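Local coordinates for protein pantothenate kinase (Coxiella burnetii, PDB 3TQC) that phosphorylates pantothenate at the expense of ATP, the first of five steps that lead to coenzyme A, at residues B[229-235]-B[301-307]. Numbering follows the deposited sequence.
Sequences FSLFVDA and AQLILEK. With ADP (adenosine-5'-diphosphate), chain D.
Phe232 N donates to Leu303 O over 2.7 Å, joining two parallel strands. Phe232 O then accepts from Leu305 N, Asp234 N reaches Leu305 O, and Asp234 O takes Lys307 N over 2.9 Å in a nearly straight bond (173°). At the entry to the pairing, Ser230 O accepts Leu303 N and, more weakly, Gln302 N. The amide of Gln302 folds back beside Ser230. Gln302 OE1 receives Ser230 OG at 2.9 Å, the hydroxyl standing above the carbonyl plane, and also a bent, weak bond from Ser230 N. A bend at chi2 (74°) turns the glutamine chain back, while Gln302 CB sits over the centre of one face of the Phe229 ring, 3.9 Å from the centroid, in a CH-pi contact. Leu303 CD1 lies in plane at the edge of the same ring.

On the face with Leu231, Leu303 and Leu305, the first two lie side by side, and Leu231 CD2 meets Leu305 CD1 at 3.9 Å. On the opposite face, with Phe232 and Ile304, Phe232 CB packs on Ala301 CB at 3.6 Å. Back on the leucine face, Val233 CG1 presses tightly on Lys307 CD, 3.5 Å away. The lysine chain bends at chi3 (81°) toward the nucleotide, bringing Lys307 NZ within 3.3 Å of N7 of the ADP adenine; NZ is hydrogen-bonded to Val103 O, in the P-loop, and His311 ND1.

These strands lie within the mixed sheet of a P-loop kinase core. Strand 229-234 is flanked by strand 93-99, which leads into the P-loop, and strand 303-307 by the antiparallel strand 313-319. Leu62 of helix 52-84 touches all three leucines.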
ATOM      1  N   PHE B 229      -7.902  -1.310  -3.190  1.00 19.95           N
ATOM      2  CA  PHE B 229      -8.139  -2.721  -2.996  1.00 19.61           C
ATOM      3  C   PHE B 229      -7.534  -3.433  -4.183  1.00 19.53           C
ATOM      4  O   PHE B 229      -7.588  -2.923  -5.296  1.00 20.02           O
ATOM      5  CB  PHE B 229      -9.636  -2.954  -2.968  1.00 19.87           C
ATOM      6  CG  PHE B 229     -10.038  -4.313  -2.501  1.00 20.01           C
ATOM      7  CD1 PHE B 229     -10.482  -4.509  -1.208  1.00 21.57           C
ATOM      8  CD2 PHE B 229     -10.016  -5.392  -3.368  1.00 20.01           C
ATOM      9  CE1 PHE B 229     -10.872  -5.787  -0.775  1.00 22.11           C
ATOM     10  CE2 PHE B 229     -10.395  -6.655  -2.949  1.00 19.72           C
ATOM     11  CZ  PHE B 229     -10.820  -6.855  -1.660  1.00 21.16           C
ATOM     12  N   SER B 230      -6.970  -4.607  -3.971  1.00 19.67           N
ATOM     13  CA  SER B 230      -6.435  -5.370  -5.091  1.00 20.04           C
ATOM     14  C   SER B 230      -6.794  -6.826  -4.992  1.00 20.07           C
ATOM     15  O   SER B 230      -6.836  -7.390  -3.899  1.00 20.06           O
ATOM     16  CB  SER B 230      -4.922  -5.232  -5.158  1.00 20.09           C
ATOM     17  OG  SER B 230      -4.366  -5.600  -3.923  1.00 20.31           O
ATOM     18  N   LEU B 231      -7.063  -7.410  -6.158  1.00 20.47           N
ATOM     19  CA  LEU B 231      -7.295  -8.835  -6.326  1.00 20.65           C
ATOM     20  C   LEU B 231      -6.095  -9.372  -7.054  1.00 20.06           C
ATOM     21  O   LEU B 231      -5.597  -8.734  -7.974  1.00 20.05           O
ATOM     22  CB  LEU B 231      -8.503  -9.105  -7.221  1.00 21.38           C
ATOM     23  CG  LEU B 231      -9.940  -8.871  -6.766  1.00 23.76           C
ATOM     24  CD1 LEU B 231     -10.272  -7.389  -6.708  1.00 25.93           C
ATOM     25  CD2 LEU B 231     -10.871  -9.583  -7.734  1.00 24.27           C
ATOM     26  N   PHE B 232      -5.642 -10.552  -6.676  1.00 19.59           N
ATOM     27  CA  PHE B 232      -4.639 -11.245  -7.459  1.00 19.85           C
ATOM     28  C   PHE B 232      -5.298 -12.534  -7.938  1.00 20.06           C
ATOM     29  O   PHE B 232      -5.845 -13.267  -7.132  1.00 19.67           O
ATOM     30  CB  PHE B 232      -3.388 -11.520  -6.639  1.00 20.24           C
ATOM     31  CG  PHE B 232      -2.253 -12.138  -7.425  1.00 20.19           C
ATOM     32  CD1 PHE B 232      -1.186 -11.369  -7.848  1.00 20.71           C
ATOM     33  CD2 PHE B 232      -2.243 -13.496  -7.700  1.00 21.14           C
ATOM     34  CE1 PHE B 232      -0.142 -11.933  -8.545  1.00 21.36           C
ATOM     35  CE2 PHE B 232      -1.207 -14.067  -8.392  1.00 21.63           C
ATOM     36  CZ  PHE B 232      -0.150 -13.276  -8.825  1.00 22.60           C
ATOM     37  N   VAL B 233      -5.284 -12.770  -9.249  1.00 19.84           N
ATOM     38  CA  VAL B 233      -5.801 -14.021  -9.807  1.00 20.79           C
ATOM     39  C   VAL B 233      -4.615 -14.989  -9.979  1.00 21.59           C
ATOM     40  O   VAL B 233      -3.620 -14.645 -10.616  1.00 21.77           O
ATOM     41  CB  VAL B 233      -6.525 -13.779 -11.135  1.00 20.82           C
ATOM     42  CG1 VAL B 233      -7.075 -15.100 -11.691  1.00 20.65           C
ATOM     43  CG2 VAL B 233      -7.641 -12.720 -10.931  1.00 19.50           C
ATOM     44  N   ASP B 234      -4.733 -16.178  -9.394  1.00 22.17           N
ATOM     45  CA  ASP B 234      -3.613 -17.110  -9.232  1.00 23.64           C
ATOM     46  C   ASP B 234      -3.998 -18.469  -9.785  1.00 24.34           C
ATOM     47  O   ASP B 234      -5.161 -18.867  -9.749  1.00 24.96           O
ATOM     48  CB  ASP B 234      -3.261 -17.243  -7.735  1.00 23.69           C
ATOM     49  CG  ASP B 234      -1.954 -18.022  -7.475  1.00 26.36           C
ATOM     50  OD1 ASP B 234      -0.924 -17.803  -8.162  1.00 27.97           O
ATOM     51  OD2 ASP B 234      -1.946 -18.846  -6.533  1.00 30.40           O
ATOM     52  N   ALA B 235      -3.015 -19.187 -10.278  1.00 24.93           N
ATOM     53  CA  ALA B 235      -3.216 -20.559 -10.692  1.00 26.13           C
ATOM     54  C   ALA B 235      -1.843 -21.164 -10.878  1.00 27.36           C
ATOM     55  O   ALA B 235      -0.845 -20.435 -10.948  1.00 26.98           O
ATOM     56  CB  ALA B 235      -4.029 -20.635 -11.984  1.00 25.78           C
ATOM     57  N   ALA B 301      -1.732  -8.389  -2.333  1.00 17.57           N
ATOM     58  CA  ALA B 301      -3.137  -8.292  -2.681  1.00 16.96           C
ATOM     59  C   ALA B 301      -4.010  -8.455  -1.473  1.00 17.18           C
ATOM     60  O   ALA B 301      -3.672  -9.194  -0.551  1.00 18.17           O
ATOM     61  CB  ALA B 301      -3.500  -9.360  -3.704  1.00 17.20           C
ATOM     62  N   GLN B 302      -5.138  -7.760  -1.480  1.00 17.25           N
ATOM     63  CA  GLN B 302      -6.143  -7.898  -0.424  1.00 18.19           C
ATOM     64  C   GLN B 302      -6.920  -9.207  -0.608  1.00 17.86           C
ATOM     65  O   GLN B 302      -7.331  -9.835   0.350  1.00 17.98           O
ATOM     66  CB  GLN B 302      -7.127  -6.730  -0.447  1.00 18.09           C
ATOM     67  CG  GLN B 302      -6.695  -5.509   0.299  1.00 22.53           C
ATOM     68  CD  GLN B 302      -5.627  -4.754  -0.424  1.00 27.99           C
ATOM     69  OE1 GLN B 302      -5.755  -4.459  -1.613  1.00 30.74           O
ATOM     70  NE2 GLN B 302      -4.539  -4.453   0.281  1.00 32.35           N
ATOM     71  N   LEU B 303      -7.120  -9.591  -1.856  1.00 17.30           N
ATOM     72  CA  LEU B 303      -7.930 -10.741  -2.182  1.00 17.80           C
ATOM     73  C   LEU B 303      -7.201 -11.577  -3.223  1.00 17.70           C
ATOM     74  O   LEU B 303      -6.713 -11.056  -4.222  1.00 16.77           O
ATOM     75  CB  LEU B 303      -9.271 -10.260  -2.727  1.00 17.65           C
ATOM     76  CG  LEU B 303     -10.397 -11.265  -2.919  1.00 19.07           C
ATOM     77  CD1 LEU B 303     -11.728 -10.543  -2.770  1.00 22.05           C
ATOM     78  CD2 LEU B 303     -10.302 -11.918  -4.272  1.00 21.46           C
ATOM     79  N   ILE B 304      -7.091 -12.869  -2.977  1.00 18.34           N
ATOM     80  CA  ILE B 304      -6.509 -13.747  -3.970  1.00 18.85           C
ATOM     81  C   ILE B 304      -7.563 -14.731  -4.401  1.00 19.56           C
ATOM     82  O   ILE B 304      -8.169 -15.392  -3.574  1.00 20.47           O
ATOM     83  CB  ILE B 304      -5.268 -14.459  -3.437  1.00 19.26           C
ATOM     84  CG1 ILE B 304      -4.207 -13.420  -3.049  1.00 18.63           C
ATOM     85  CG2 ILE B 304      -4.711 -15.424  -4.478  1.00 19.21           C
ATOM     86  CD1 ILE B 304      -3.148 -13.964  -2.137  1.00 18.79           C
ATOM     87  N   LEU B 305      -7.807 -14.779  -5.702  1.00 19.68           N
ATOM     88  CA  LEU B 305      -8.711 -15.746  -6.284  1.00 20.49           C
ATOM     89  C   LEU B 305      -7.829 -16.816  -6.861  1.00 21.40           C
ATOM     90  O   LEU B 305      -6.962 -16.530  -7.683  1.00 21.70           O
ATOM     91  CB  LEU B 305      -9.536 -15.134  -7.401  1.00 20.22           C
ATOM     92  CG  LEU B 305     -10.458 -13.987  -7.057  1.00 19.88           C
ATOM     93  CD1 LEU B 305     -11.071 -13.438  -8.354  1.00 21.09           C
ATOM     94  CD2 LEU B 305     -11.524 -14.462  -6.115  1.00 20.53           C
ATOM     95  N   GLU B 306      -8.031 -18.039  -6.409  1.00 22.24           N
ATOM     96  CA  GLU B 306      -7.221 -19.159  -6.833  1.00 23.70           C
ATOM     97  C   GLU B 306      -8.069 -20.043  -7.755  1.00 23.68           C
ATOM     98  O   GLU B 306      -9.108 -20.552  -7.359  1.00 23.57           O
ATOM     99  CB  GLU B 306      -6.713 -19.929  -5.601  1.00 24.31           C
ATOM    100  CG  GLU B 306      -5.702 -21.016  -5.912  1.00 27.73           C
ATOM    101  CD  GLU B 306      -5.218 -21.759  -4.673  1.00 29.86           C
ATOM    102  OE1 GLU B 306      -4.604 -21.130  -3.782  1.00 32.42           O
ATOM    103  OE2 GLU B 306      -5.448 -22.979  -4.592  1.00 32.97           O
ATOM    104  N   LYS B 307      -7.611 -20.200  -8.992  1.00 24.07           N
ATOM    105  CA  LYS B 307      -8.339 -20.924 -10.019  1.00 24.94           C
ATOM    106  C   LYS B 307      -7.862 -22.358 -10.156  1.00 25.85           C
ATOM    107  O   LYS B 307      -6.671 -22.624 -10.079  1.00 26.73           O
ATOM    108  CB  LYS B 307      -8.196 -20.197 -11.366  1.00 25.00           C
ATOM    109  CG  LYS B 307      -9.019 -18.923 -11.444  1.00 25.81           C
ATOM    110  CD  LYS B 307      -8.639 -18.055 -12.616  1.00 28.08           C
ATOM    111  CE  LYS B 307      -9.247 -18.498 -13.906  1.00 29.60           C
ATOM    112  NZ  LYS B 307      -9.047 -17.463 -14.955  1.00 29.75           N
TER
HETATM  113  PB  ADP D 500      -5.395 -12.040 -18.968  1.00 21.58           P
HETATM  114  O1B ADP D 500      -6.283 -10.849 -19.141  1.00 18.50           O
HETATM  115  O2B ADP D 500      -4.907 -12.220 -17.554  1.00 17.52           O
HETATM  116  O3B ADP D 500      -4.284 -12.168 -19.986  1.00 21.98           O
HETATM  117  PA  ADP D 500      -7.692 -13.319 -20.030  1.00 23.69           P
HETATM  118  O1A ADP D 500      -8.668 -12.611 -19.122  1.00 26.21           O
HETATM  119  O2A ADP D 500      -7.489 -12.879 -21.445  1.00 27.79           O
HETATM  120  O3A ADP D 500      -6.262 -13.349 -19.301  1.00 22.31           O
HETATM  121  O5' ADP D 500      -8.076 -14.855 -20.077  1.00 22.30           O
HETATM  122  C5' ADP D 500      -7.125 -15.836 -20.453  1.00 23.60           C
HETATM  123  C4' ADP D 500      -7.834 -16.976 -21.171  1.00 24.09           C
HETATM  124  O4' ADP D 500      -8.610 -17.732 -20.247  1.00 23.68           O
HETATM  125  C3' ADP D 500      -8.809 -16.475 -22.215  1.00 24.46           C
HETATM  126  O3' ADP D 500      -8.789 -17.384 -23.317  1.00 25.19           O
HETATM  127  C2' ADP D 500     -10.155 -16.467 -21.536  1.00 23.53           C
HETATM  128  O2' ADP D 500     -11.200 -16.756 -22.448  1.00 25.70           O
HETATM  129  C1' ADP D 500     -10.010 -17.572 -20.511  1.00 24.39           C
HETATM  130  N9  ADP D 500     -10.689 -17.302 -19.227  1.00 23.91           N
HETATM  131  C8  ADP D 500     -10.377 -16.316 -18.375  1.00 23.30           C
HETATM  132  N7  ADP D 500     -11.168 -16.361 -17.279  1.00 23.27           N
HETATM  133  C5  ADP D 500     -11.995 -17.397 -17.442  1.00 23.10           C
HETATM  134  C6  ADP D 500     -13.062 -17.981 -16.635  1.00 23.92           C
HETATM  135  N6  ADP D 500     -13.370 -17.411 -15.444  1.00 23.76           N
HETATM  136  N1  ADP D 500     -13.688 -19.061 -17.135  1.00 26.18           N
HETATM  137  C2  ADP D 500     -13.367 -19.605 -18.331  1.00 27.51           C
HETATM  138  N3  ADP D 500     -12.387 -19.110 -19.117  1.00 27.76           N
HETATM  139  C4  ADP D 500     -11.682 -18.023 -18.718  1.00 24.01           C